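Local coordinates for lovastatin nonaketide synthase, polyketide synthase component (Aspergillus terreus, PDB 7CPX), which builds the dihydromonacolin L skeleton of lovastatin from nine malonyl-CoA units as an iterative multidomain polyketide synthase working with the partner protein lovC, at residues A[30-35]-A[382-388]; A[248-252]-A[374-378]; A[313-317]-A[418-422]; A[358-364]-A[391-395]. The protein carries 2 engineered substitutions. All coordinates share one frame. Residue numbers count along the deposited sequence, not the author numbering.

Contact 1. Residues A[30-35]-A[382-388]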
loop_
_atom_site.group_PDB
_atom_site.type_symbol
_atom_site.label_atom_id
_atom_site.label_comp_id
_atom_site.label_asym_id
_atom_site.label_seq_id
_atom_site.Cartn_x
_atom_site.Cartn_y
_atom_site.Cartn_z
ATOM N N LEU A 30 41.855 4.214 -20.183
ATOM C CA LEU A 30 40.851 4.229 -21.240
ATOM C C LEU A 30 41.473 3.887 -22.586
ATOM O O LEU A 30 40.898 3.122 -23.368
ATOM C CB LEU A 30 40.170 5.595 -21.296
ATOM C CG LEU A 30 39.151 5.793 -22.420
ATOM C CD1 LEU A 30 38.076 4.723 -22.371
ATOM C CD2 LEU A 30 38.527 7.171 -22.330
ATOM N N TRP A 31 42.649 4.445 -22.877
ATOM C CA TRP A 31 43.321 4.129 -24.132
ATOM C C TRP A 31 43.729 2.665 -24.182
ATOM O O TRP A 31 43.582 2.006 -25.218
ATOM C CB TRP A 31 44.543 5.024 -24.319
ATOM C CG TRP A 31 45.410 4.594 -25.457
ATOM C CD1 TRP A 31 46.744 4.323 -25.415
ATOM C CD2 TRP A 31 44.998 4.368 -26.809
ATOM N NE1 TRP A 31 47.192 3.950 -26.657
ATOM C CE2 TRP A 31 46.138 3.969 -27.532
ATOM C CE3 TRP A 31 43.777 4.466 -27.478
ATOM C CZ2 TRP A 31 46.093 3.670 -28.890
ATOM C CZ3 TRP A 31 43.734 4.170 -28.827
ATOM C CH2 TRP A 31 44.884 3.776 -29.517
ATOM N N GLU A 32 44.252 2.139 -23.072
ATOM C CA GLU A 32 44.616 0.727 -23.035
ATOM C C GLU A 32 43.403 -0.151 -23.305
ATOM O O GLU A 32 43.488 -1.134 -24.049
ATOM C CB GLU A 32 45.237 0.378 -21.683
ATOM C CG GLU A 32 46.588 1.022 -21.436
ATOM C CD GLU A 32 47.111 0.761 -20.037
ATOM O OE1 GLU A 32 46.389 0.127 -19.240
ATOM O OE2 GLU A 32 48.244 1.191 -19.734
ATOM N N LEU A 33 42.263 0.196 -22.709
ATOM C CA LEU A 33 41.036 -0.553 -22.956
ATOM C C LEU A 33 40.629 -0.463 -24.421
ATOM O O LEU A 33 40.296 -1.474 -25.048
ATOM C CB LEU A 33 39.921 -0.023 -22.054
ATOM C CG LEU A 33 38.498 -0.497 -22.355
ATOM C CD1 LEU A 33 38.405 -2.007 -22.281
ATOM C CD2 LEU A 33 37.518 0.148 -21.392
ATOM N N LEU A 34 40.659 0.744 -24.986
ATOM C CA LEU A 34 40.181 0.930 -26.352
ATOM C C LEU A 34 41.047 0.175 -27.352
ATOM O O LEU A 34 40.523 -0.493 -28.250
ATOM C CB LEU A 34 40.136 2.418 -26.693
ATOM C CG LEU A 34 39.071 3.222 -25.945
ATOM C CD1 LEU A 34 39.249 4.708 -26.192
ATOM C CD2 LEU A 34 37.677 2.785 -26.356
ATOM N N GLN A 35 42.371 0.264 -27.218
ATOM C CA GLN A 35 43.249 -0.450 -28.137
ATOM C C GLN A 35 43.335 -1.937 -27.819
ATOM O O GLN A 35 43.733 -2.720 -28.688
ATOM C CB GLN A 35 44.651 0.164 -28.122
ATOM C CG GLN A 35 45.433 -0.072 -26.843
ATOM C CD GLN A 35 46.787 0.605 -26.868
ATOM O OE1 GLN A 35 47.235 1.081 -27.912
ATOM N NE2 GLN A 35 47.446 0.654 -25.718
ATOM N N PHE A 382 43.213 9.681 -28.487
ATOM C CA PHE A 382 44.315 8.789 -28.149
ATOM C C PHE A 382 44.852 8.115 -29.402
ATOM O O PHE A 382 46.058 8.148 -29.676
ATOM C CB PHE A 382 43.851 7.742 -27.136
ATOM C CG PHE A 382 43.235 8.324 -25.898
ATOM C CD1 PHE A 382 43.671 9.534 -25.391
ATOM C CD2 PHE A 382 42.214 7.660 -25.244
ATOM C CE1 PHE A 382 43.103 10.068 -24.254
ATOM C CE2 PHE A 382 41.641 8.187 -24.107
ATOM C CZ PHE A 382 42.085 9.394 -23.611
ATOM N N ALA A 383 43.954 7.530 -30.193
ATOM C CA ALA A 383 44.349 6.912 -31.452
ATOM C C ALA A 383 45.261 7.836 -32.244
ATOM O O ALA A 383 46.413 7.498 -32.540
ATOM C CB ALA A 383 43.104 6.559 -32.267
ATOM N N VAL A 384 44.766 9.032 -32.571
ATOM C CA VAL A 384 45.533 9.909 -33.445
ATOM C C VAL A 384 46.847 10.297 -32.785
ATOM O O VAL A 384 47.840 10.561 -33.473
ATOM C CB VAL A 384 44.699 11.145 -33.835
ATOM C CG1 VAL A 384 44.930 12.290 -32.868
ATOM C CG2 VAL A 384 45.019 11.577 -35.255
ATOM N N ARG A 385 46.886 10.329 -31.451
ATOM C CA ARG A 385 48.129 10.661 -30.767
ATOM C C ARG A 385 49.102 9.489 -30.778
ATOM O O ARG A 385 50.320 9.693 -30.822
ATOM C CB ARG A 385 47.843 11.100 -29.331
ATOM C CG ARG A 385 49.094 11.346 -28.503
ATOM C CD ARG A 385 48.816 12.291 -27.347
ATOM N NE ARG A 385 47.788 11.775 -26.448
ATOM C CZ ARG A 385 48.017 11.267 -25.244
ATOM N NH1 ARG A 385 49.238 11.200 -24.735
ATOM N NH2 ARG A 385 46.991 10.817 -24.526
ATOM N N HIS A 386 48.587 8.262 -30.740
ATOM C CA HIS A 386 49.419 7.070 -30.680
ATOM C C HIS A 386 49.537 6.360 -32.020
ATOM O O HIS A 386 50.194 5.318 -32.097
ATOM C CB HIS A 386 48.867 6.103 -29.630
ATOM C CG HIS A 386 48.718 6.712 -28.270
ATOM N ND1 HIS A 386 49.791 7.187 -27.547
ATOM C CD2 HIS A 386 47.623 6.929 -27.506
ATOM C CE1 HIS A 386 49.362 7.669 -26.394
ATOM N NE2 HIS A 386 48.050 7.525 -26.344
ATOM N N GLY A 387 48.924 6.894 -33.074
ATOM C CA GLY A 387 49.033 6.280 -34.381
ATOM C C GLY A 387 48.476 4.881 -34.463
ATOM O O GLY A 387 48.871 4.118 -35.347
ATOM N N VAL A 388 47.568 4.519 -33.562
ATOM C CA VAL A 388 46.955 3.198 -33.535
ATOM C C VAL A 388 45.457 3.367 -33.727
ATOM O O VAL A 388 44.820 4.153 -33.016
ATOM C CB VAL A 388 47.253 2.459 -32.217
ATOM C CG1 VAL A 388 46.508 1.135 -32.171
ATOM C CG2 VAL A 388 48.749 2.243 -32.056
#

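Contact 2. Residues A[248-252]-A[374-378]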
loop_
_atom_site.group_PDB
_atom_site.type_symbol
_atom_site.label_atom_id
_atom_site.label_comp_id
_atom_site.label_asym_id
_atom_site.label_seq_id
_atom_site.Cartn_x
_atom_site.Cartn_y
_atom_site.Cartn_z
ATOM N N VAL A 248 31.940 9.196 -17.575
ATOM C CA VAL A 248 32.067 10.617 -17.285
ATOM C C VAL A 248 33.409 11.061 -17.841
ATOM O O VAL A 248 34.462 10.634 -17.353
ATOM C CB VAL A 248 31.965 10.918 -15.786
ATOM C CG1 VAL A 248 32.056 12.412 -15.547
ATOM C CG2 VAL A 248 30.667 10.362 -15.231
ATOM N N CYS A 249 33.377 11.920 -18.850
ATOM C CA CYS A 249 34.579 12.389 -19.519
ATOM C C CYS A 249 34.700 13.891 -19.347
ATOM O O CYS A 249 33.695 14.600 -19.277
ATOM C CB CYS A 249 34.556 12.038 -21.008
ATOM S SG CYS A 249 36.068 12.472 -21.896
ATOM N N SER A 250 35.936 14.369 -19.263
ATOM C CA SER A 250 36.223 15.791 -19.254
ATOM C C SER A 250 37.442 16.026 -20.125
ATOM O O SER A 250 38.427 15.293 -20.026
ATOM C CB SER A 250 36.474 16.307 -17.834
ATOM O OG SER A 250 35.360 16.054 -16.999
ATOM N N VAL A 251 37.372 17.040 -20.980
ATOM C CA VAL A 251 38.431 17.339 -21.930
ATOM C C VAL A 251 38.731 18.827 -21.849
ATOM O O VAL A 251 37.841 19.655 -22.068
ATOM C CB VAL A 251 38.032 16.934 -23.358
ATOM C CG1 VAL A 251 38.810 17.721 -24.381
ATOM C CG2 VAL A 251 38.246 15.447 -23.559
ATOM N N VAL A 252 39.976 19.166 -21.535
ATOM C CA VAL A 252 40.396 20.560 -21.493
ATOM C C VAL A 252 40.732 20.993 -22.913
ATOM O O VAL A 252 41.612 20.413 -23.557
ATOM C CB VAL A 252 41.593 20.751 -20.554
ATOM C CG1 VAL A 252 41.909 22.227 -20.390
ATOM C CG2 VAL A 252 41.313 20.111 -19.207
ATOM N N LEU A 374 31.937 12.647 -26.500
ATOM C CA LEU A 374 33.268 12.806 -25.931
ATOM C C LEU A 374 34.002 11.476 -25.884
ATOM O O LEU A 374 35.194 11.405 -26.207
ATOM C CB LEU A 374 33.180 13.411 -24.532
ATOM C CG LEU A 374 33.399 14.920 -24.436
ATOM C CD1 LEU A 374 33.206 15.376 -23.010
ATOM C CD2 LEU A 374 34.783 15.293 -24.920
ATOM N N ALA A 375 33.305 10.404 -25.503
ATOM C CA ALA A 375 33.944 9.096 -25.495
ATOM C C ALA A 375 34.565 8.812 -26.852
ATOM O O ALA A 375 35.767 8.538 -26.957
ATOM C CB ALA A 375 32.931 8.014 -25.124
ATOM N N GLY A 376 33.770 8.946 -27.914
ATOM C CA GLY A 376 34.315 8.776 -29.247
ATOM C C GLY A 376 35.478 9.710 -29.500
ATOM O O GLY A 376 36.517 9.300 -30.025
ATOM N N LEU A 377 35.335 10.972 -29.091
ATOM C CA LEU A 377 36.433 11.917 -29.232
ATOM C C LEU A 377 37.698 11.360 -28.596
ATOM O O LEU A 377 38.771 11.367 -29.210
ATOM C CB LEU A 377 36.053 13.258 -28.608
ATOM C CG LEU A 377 37.091 14.365 -28.760
ATOM C CD1 LEU A 377 36.460 15.598 -29.371
ATOM C CD2 LEU A 377 37.713 14.697 -27.420
ATOM N N MET A 378 37.580 10.830 -27.377
ATOM C CA MET A 378 38.745 10.244 -26.730
ATOM C C MET A 378 39.329 9.135 -27.592
ATOM O O MET A 378 40.543 9.093 -27.828
ATOM C CB MET A 378 38.368 9.709 -25.347
ATOM C CG MET A 378 37.859 10.768 -24.377
ATOM S SD MET A 378 39.144 11.479 -23.327
ATOM C CE MET A 378 40.106 12.409 -24.516
#

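Contact 3. Residues A[313-317]-A[418-422]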
loop_
_atom_site.group_PDB
_atom_site.type_symbol
_atom_site.label_atom_id
_atom_site.label_comp_id
_atom_site.label_asym_id
_atom_site.label_seq_id
_atom_site.Cartn_x
_atom_site.Cartn_y
_atom_site.Cartn_z
ATOM N N ARG A 313 41.449 13.942 -46.110
ATOM C CA ARG A 313 40.511 13.005 -45.520
ATOM C C ARG A 313 40.987 12.563 -44.140
ATOM O O ARG A 313 42.131 12.797 -43.742
ATOM C CB ARG A 313 40.352 11.785 -46.425
ATOM C CG ARG A 313 38.982 11.131 -46.381
ATOM C CD ARG A 313 38.141 11.495 -47.596
ATOM N NE ARG A 313 38.852 11.284 -48.852
ATOM C CZ ARG A 313 39.154 10.095 -49.353
ATOM N NH1 ARG A 313 38.827 8.978 -48.726
ATOM N NH2 ARG A 313 39.807 10.026 -50.509
ATOM N N CYS A 314 40.086 11.914 -43.408
ATOM C CA CYS A 314 40.420 11.314 -42.123
ATOM C C CYS A 314 40.578 9.809 -42.292
ATOM O O CYS A 314 39.696 9.144 -42.844
ATOM C CB CYS A 314 39.344 11.618 -41.080
ATOM S SG CYS A 314 37.687 11.074 -41.541
ATOM N N GLN A 315 41.704 9.280 -41.819
ATOM C CA GLN A 315 41.984 7.857 -41.950
ATOM C C GLN A 315 41.193 7.017 -40.960
ATOM O O GLN A 315 41.005 5.819 -41.195
ATOM C CB GLN A 315 43.480 7.599 -41.762
ATOM C CG GLN A 315 44.366 8.403 -42.702
ATOM C CD GLN A 315 44.613 9.816 -42.206
ATOM O OE1 GLN A 315 45.056 10.021 -41.077
ATOM N NE2 GLN A 315 44.313 10.799 -43.046
ATOM N N PHE A 316 40.730 7.616 -39.869
ATOM C CA PHE A 316 39.889 6.947 -38.893
ATOM C C PHE A 316 38.632 7.774 -38.682
ATOM O O PHE A 316 38.648 9.000 -38.815
ATOM C CB PHE A 316 40.625 6.744 -37.563
ATOM C CG PHE A 316 39.784 6.118 -36.489
ATOM C CD1 PHE A 316 39.230 4.864 -36.665
ATOM C CD2 PHE A 316 39.559 6.780 -35.298
ATOM C CE1 PHE A 316 38.458 4.286 -35.677
ATOM C CE2 PHE A 316 38.791 6.210 -34.304
ATOM C CZ PHE A 316 38.238 4.960 -34.492
ATOM N N PHE A 317 37.534 7.093 -38.367
ATOM C CA PHE A 317 36.239 7.752 -38.200
ATOM C C PHE A 317 35.537 7.111 -37.009
ATOM O O PHE A 317 34.963 6.026 -37.133
ATOM C CB PHE A 317 35.400 7.638 -39.463
ATOM C CG PHE A 317 34.205 8.544 -39.480
ATOM C CD1 PHE A 317 33.058 8.214 -38.786
ATOM C CD2 PHE A 317 34.231 9.724 -40.194
ATOM C CE1 PHE A 317 31.961 9.048 -38.801
ATOM C CE2 PHE A 317 33.141 10.565 -40.211
ATOM C CZ PHE A 317 32.003 10.227 -39.517
ATOM N N TRP A 418 48.334 3.079 -38.022
ATOM C CA TRP A 418 47.702 4.116 -38.818
ATOM C C TRP A 418 48.097 3.963 -40.286
ATOM O O TRP A 418 49.252 3.638 -40.587
ATOM C CB TRP A 418 48.098 5.501 -38.312
ATOM C CG TRP A 418 47.047 6.533 -38.544
ATOM C CD1 TRP A 418 46.931 7.358 -39.621
ATOM C CD2 TRP A 418 45.952 6.848 -37.678
ATOM N NE1 TRP A 418 45.835 8.171 -39.480
ATOM C CE2 TRP A 418 45.216 7.877 -38.294
ATOM C CE3 TRP A 418 45.526 6.362 -36.441
ATOM C CZ2 TRP A 418 44.078 8.427 -37.714
ATOM C CZ3 TRP A 418 44.398 6.908 -35.868
ATOM C CH2 TRP A 418 43.686 7.930 -36.504
ATOM N N PRO A 419 47.174 4.187 -41.222
ATOM C CA PRO A 419 47.535 4.096 -42.639
ATOM C C PRO A 419 48.611 5.102 -43.011
ATOM O O PRO A 419 48.728 6.174 -42.412
ATOM C CB PRO A 419 46.217 4.395 -43.362
ATOM C CG PRO A 419 45.163 4.044 -42.385
ATOM C CD PRO A 419 45.725 4.368 -41.038
ATOM N N ALA A 420 49.405 4.738 -44.014
ATOM C CA ALA A 420 50.473 5.612 -44.476
ATOM C C ALA A 420 49.906 6.959 -44.903
ATOM O O ALA A 420 48.829 7.040 -45.501
ATOM C CB ALA A 420 51.219 4.961 -45.639
ATOM N N LEU A 421 50.641 8.022 -44.588
ATOM C CA LEU A 421 50.206 9.380 -44.857
ATOM C C LEU A 421 51.249 10.123 -45.682
ATOM O O LEU A 421 52.435 9.785 -45.638
ATOM C CB LEU A 421 49.967 10.152 -43.556
ATOM C CG LEU A 421 49.068 9.475 -42.524
ATOM C CD1 LEU A 421 48.974 10.325 -41.274
ATOM C CD2 LEU A 421 47.692 9.227 -43.098
ATOM N N PRO A 422 50.841 11.137 -46.439
ATOM C CA PRO A 422 51.818 12.011 -47.087
ATOM C C PRO A 422 52.690 12.690 -46.049
ATOM O O PRO A 422 52.215 13.021 -44.952
ATOM C CB PRO A 422 50.945 13.030 -47.837
ATOM C CG PRO A 422 49.623 12.372 -47.987
ATOM C CD PRO A 422 49.457 11.502 -46.785
#

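Contact 4. Residues A[358-364]-A[391-395]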
loop_
_atom_site.group_PDB
_atom_site.type_symbol
_atom_site.label_atom_id
_atom_site.label_comp_id
_atom_site.label_asym_id
_atom_site.label_seq_id
_atom_site.Cartn_x
_atom_site.Cartn_y
_atom_site.Cartn_z
ATOM N N VAL A 358 36.472 2.836 -39.699
ATOM C CA VAL A 358 35.359 3.353 -38.913
ATOM C C VAL A 358 35.221 2.481 -37.676
ATOM O O VAL A 358 35.049 1.262 -37.788
ATOM C CB VAL A 358 34.050 3.370 -39.718
ATOM C CG1 VAL A 358 32.997 4.178 -38.992
ATOM C CG2 VAL A 358 34.283 3.927 -41.111
ATOM N N GLY A 359 35.290 3.101 -36.501
ATOM C CA GLY A 359 35.173 2.359 -35.264
ATOM C C GLY A 359 34.600 3.180 -34.131
ATOM O O GLY A 359 35.130 4.242 -33.797
ATOM N N SER A 360 33.532 2.686 -33.514
ATOM C CA SER A 360 32.847 3.398 -32.446
ATOM C C SER A 360 33.335 2.891 -31.097
ATOM O O SER A 360 33.373 1.679 -30.858
ATOM C CB SER A 360 31.332 3.223 -32.555
ATOM O OG SER A 360 30.664 3.928 -31.523
ATOM N N ALA A 361 33.708 3.823 -30.217
ATOM C CA ALA A 361 34.116 3.450 -28.869
ATOM C C ALA A 361 33.000 2.747 -28.118
ATOM O O ALA A 361 33.273 1.995 -27.177
ATOM C CB ALA A 361 34.556 4.690 -28.092
ATOM N N LYS A 362 31.749 2.968 -28.520
ATOM C CA LYS A 362 30.609 2.395 -27.824
ATOM C C LYS A 362 30.553 0.880 -27.949
ATOM O O LYS A 362 29.789 0.244 -27.216
ATOM C CB LYS A 362 29.323 3.024 -28.358
ATOM C CG LYS A 362 29.339 4.545 -28.294
ATOM C CD LYS A 362 28.221 5.165 -29.102
ATOM C CE LYS A 362 28.638 6.524 -29.645
ATOM N NZ LYS A 362 29.718 6.431 -30.667
ATOM N N THR A 363 31.332 0.291 -28.857
ATOM C CA THR A 363 31.447 -1.161 -28.894
ATOM C C THR A 363 32.275 -1.678 -27.727
ATOM O O THR A 363 32.133 -2.841 -27.334
ATOM C CB THR A 363 32.074 -1.611 -30.213
ATOM O OG1 THR A 363 33.387 -1.050 -30.336
ATOM C CG2 THR A 363 31.226 -1.167 -31.390
ATOM N N VAL A 364 33.138 -0.837 -27.169
ATOM C CA VAL A 364 34.047 -1.231 -26.100
ATOM C C VAL A 364 33.570 -0.728 -24.747
ATOM O O VAL A 364 33.520 -1.485 -23.777
ATOM C CB VAL A 364 35.476 -0.729 -26.407
ATOM C CG1 VAL A 364 36.435 -1.164 -25.315
ATOM C CG2 VAL A 364 35.938 -1.235 -27.762
ATOM N N PRO A 391 40.486 -1.138 -32.221
ATOM C CA PRO A 391 39.500 -2.036 -32.825
ATOM C C PRO A 391 38.117 -1.836 -32.216
ATOM O O PRO A 391 37.903 -0.995 -31.346
ATOM C CB PRO A 391 40.057 -3.421 -32.502
ATOM C CG PRO A 391 40.758 -3.231 -31.207
ATOM C CD PRO A 391 41.330 -1.840 -31.238
ATOM N N ASN A 392 37.171 -2.635 -32.700
ATOM C CA ASN A 392 35.814 -2.678 -32.177
ATOM C C ASN A 392 35.550 -4.073 -31.637
ATOM O O ASN A 392 35.715 -5.064 -32.356
ATOM C CB ASN A 392 34.797 -2.317 -33.259
ATOM C CG ASN A 392 34.993 -0.917 -33.793
ATOM O OD1 ASN A 392 34.198 -0.017 -33.524
ATOM N ND2 ASN A 392 36.070 -0.720 -34.543
ATOM N N LEU A 393 35.145 -4.147 -30.370
ATOM C CA LEU A 393 35.037 -5.439 -29.706
ATOM C C LEU A 393 33.945 -6.301 -30.331
ATOM O O LEU A 393 34.132 -7.511 -30.506
ATOM C CB LEU A 393 34.779 -5.232 -28.215
ATOM C CG LEU A 393 34.681 -6.496 -27.359
ATOM C CD1 LEU A 393 35.956 -7.319 -27.463
ATOM C CD2 LEU A 393 34.392 -6.136 -25.911
ATOM N N LEU A 394 32.808 -5.705 -30.679
ATOM C CA LEU A 394 31.656 -6.443 -31.197
ATOM C C LEU A 394 31.484 -6.120 -32.679
ATOM O O LEU A 394 30.761 -5.194 -33.050
ATOM C CB LEU A 394 30.384 -6.112 -30.413
ATOM C CG LEU A 394 30.300 -6.565 -28.953
ATOM C CD1 LEU A 394 30.839 -7.981 -28.780
ATOM C CD2 LEU A 394 31.026 -5.596 -28.037
ATOM N N PHE A 395 32.158 -6.896 -33.527
ATOM C CA PHE A 395 31.929 -6.843 -34.969
ATOM C C PHE A 395 32.350 -8.194 -35.540
ATOM O O PHE A 395 33.545 -8.449 -35.717
ATOM C CB PHE A 395 32.693 -5.698 -35.618
ATOM C CG PHE A 395 32.531 -5.635 -37.109
ATOM C CD1 PHE A 395 31.355 -5.169 -37.670
ATOM C CD2 PHE A 395 33.551 -6.042 -37.949
ATOM C CE1 PHE A 395 31.199 -5.112 -39.040
ATOM C CE2 PHE A 395 33.403 -5.986 -39.321
ATOM C CZ PHE A 395 32.225 -5.520 -39.868
#

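Contact 1. Residues A[30-35]-A[382-388]
Trp31 lays its indole over the turns of helix 369-386: one face covers the Phe382 backbone and the imidazole of His386. The five-membered ring of the indole and the His386 ring form an offset stack, centroids 4.0 Å apart and planes 22° apart, with Trp31 NE1 3.1 Å from His386 CD2. On the six-membered side, Trp31 CE3 lies 3.3 Å from Phe382 CB, and Trp31 CZ2 reaches Val388 CB at 3.7 Å. The Phe382 ring is oblique to the indole and takes Leu30 at its edge, Leu30 CD2 to Phe382 CE2 being 3.7 Å. The two helical segments cross nearly at right angles (86°), axes 11.0 Å apart, a gap that these large rings fill. Gly387, with positive phi, ends the helix and turns the chain so that Val388 meets the indole. Beyond the pair, Leu30 and Phe382 also pack on strand 11-19 of the ketosynthase sheet. With no hydrogen bond between the segments, the two helices are joined chiefly by aromatic stacking and apolar packing.

Contact 2. Residues A[248-252]-A[374-378]
Strand segment 248-252 runs beneath helix segment 374-378 at 61°, with the short axes 8.9 Å apart at their closest; the nearest CA atoms, those of Cys249 and Leu374, are 6.6 Å apart. Cys249 and Val251 point toward the helix, while Ser250 between them points away, its OG bonded to Thr105 of helix 97-113 on the sheet's other face. Leu374 and Met378, one helical turn apart, straddle this pair. Cys249 SG sits 3.5 Å from Met378 CG and 4.0 Å from Leu374 CB. Val251 uses one methyl group for three partners: its CG2 lies 3.7 Å from Leu374 CD2, 3.7 Å from Met378 CE and 4.0 Å from Leu377 CD2. Helix 369-386 thus covers the sheet as in the layered thiolase fold of ketosynthases, and the Leu374 side chain lies about 11 Å from that of the predicted nucleophile Cys181. Every residue touching here is buried, and the segments share no hydrogen bond: thiol, thioether and aliphatic groups hold them by apolar packing.

Contact 3. Residues A[313-317]-A[418-422]
Gln315 folds its side chain back, with chi1 near -55° (m) and chi2 near 82° (p), and so presents its amide oxygen to the indole edge of Trp418. The result is a short, almost straight hydrogen bond, Trp418 NE1 to Gln315 OE1 at 2.6 Å with an angle of 176° at the hydrogen. Trp418 leaves its CA sideways, but its t rotamer swings the indole across the gap, where CH2 packs 3.4 Å from Phe316 CB. Phe316, also t, starts toward the loop and then carries its ring away from it. Leu421, in an m,t conformation, extends over the glutamine amide, Leu421 CD2 lying 3.3 Å from Gln315 CD, while Pro419 CG approaches Gln315 CB at 4.0 Å. Gln315 OE1 has a second donor in the backbone N of Arg428, so one carbonyl ties together both ends of the loop that leads into strand 428-435. The arrangement is a loop packed against the start of a sheet strand, here strand 316-318 in the C-terminal half of the thiolase-fold ketosynthase, the strand that leads to the predicted catalytic His320.

Contact 4. Residues A[358-364]-A[391-395]
Thr363 and Asn392 bury the most surface here, about 81 and 77 Å². Thr363 lies in a short turn of helical phi/psi that follows strand 356-358, and its p rotamer folds OG1 back to donate to Ser360 O at 2.8 Å. That hydroxyl faces the other segment as well: Thr363 OG1 is 3.4 Å from Asn392 OD1 and 3.6 Å from Leu393 N. Asn392 turns its amide into the bend where the strand gives way to the turn. Its OD1 accepts a weak hydrogen bond from Ser360 N (2.8 Å, angle 125°) and lies 3.1 Å from Gly359 CA. A CB on residue 359 would clash with Asn392 ND2, so the close approach depends on the missing side chain. The ND2 group of Asn392 is held in turn by Pro412 O. Val364, the third largest contributor at 38 Å², packs more loosely, its CG2 lying 4.2 Å from Leu393 CB, while Leu394 CD2 comes to 3.1 Å from Thr363 O. Elsewhere in the same turn, Ser360 OG receives Lys362 NZ at 2.8 Å, and both groups also bond to the backbone of His320. The Ser360 side chain lies about 6 Å from that of His320 and 7 Å from that of His367, so the turn running from strand 356-358 toward His367 probably helps to line the ketosynthase active site, whose Cys-His-His set is predicted here.

How the contacts relate
All four contacts lie in the ketosynthase domain, their centres 13 to 21 Å apart. Their first segments follow the order 30-35, 248-252, 313-317, 358-364. Helix 369-386 serves contacts 1 and 2, and contact 2 is nested within the chain loop closed by contact 1; Leu30 packs on Met378. Contact 4 is likewise nested inside contact 3, and the two meet where strand 316-318 pairs with the end of strand 356-358 and Gly359 just after it. Contacts 1 and 2 both cross contacts 3 and 4 along the sequence. Contacts 2 and 3 do not touch but reach the same large mixed sheet. Distant segments are thus packed into one thiolase-fold domain, with contact 4 closest to the predicted catalytic histidines.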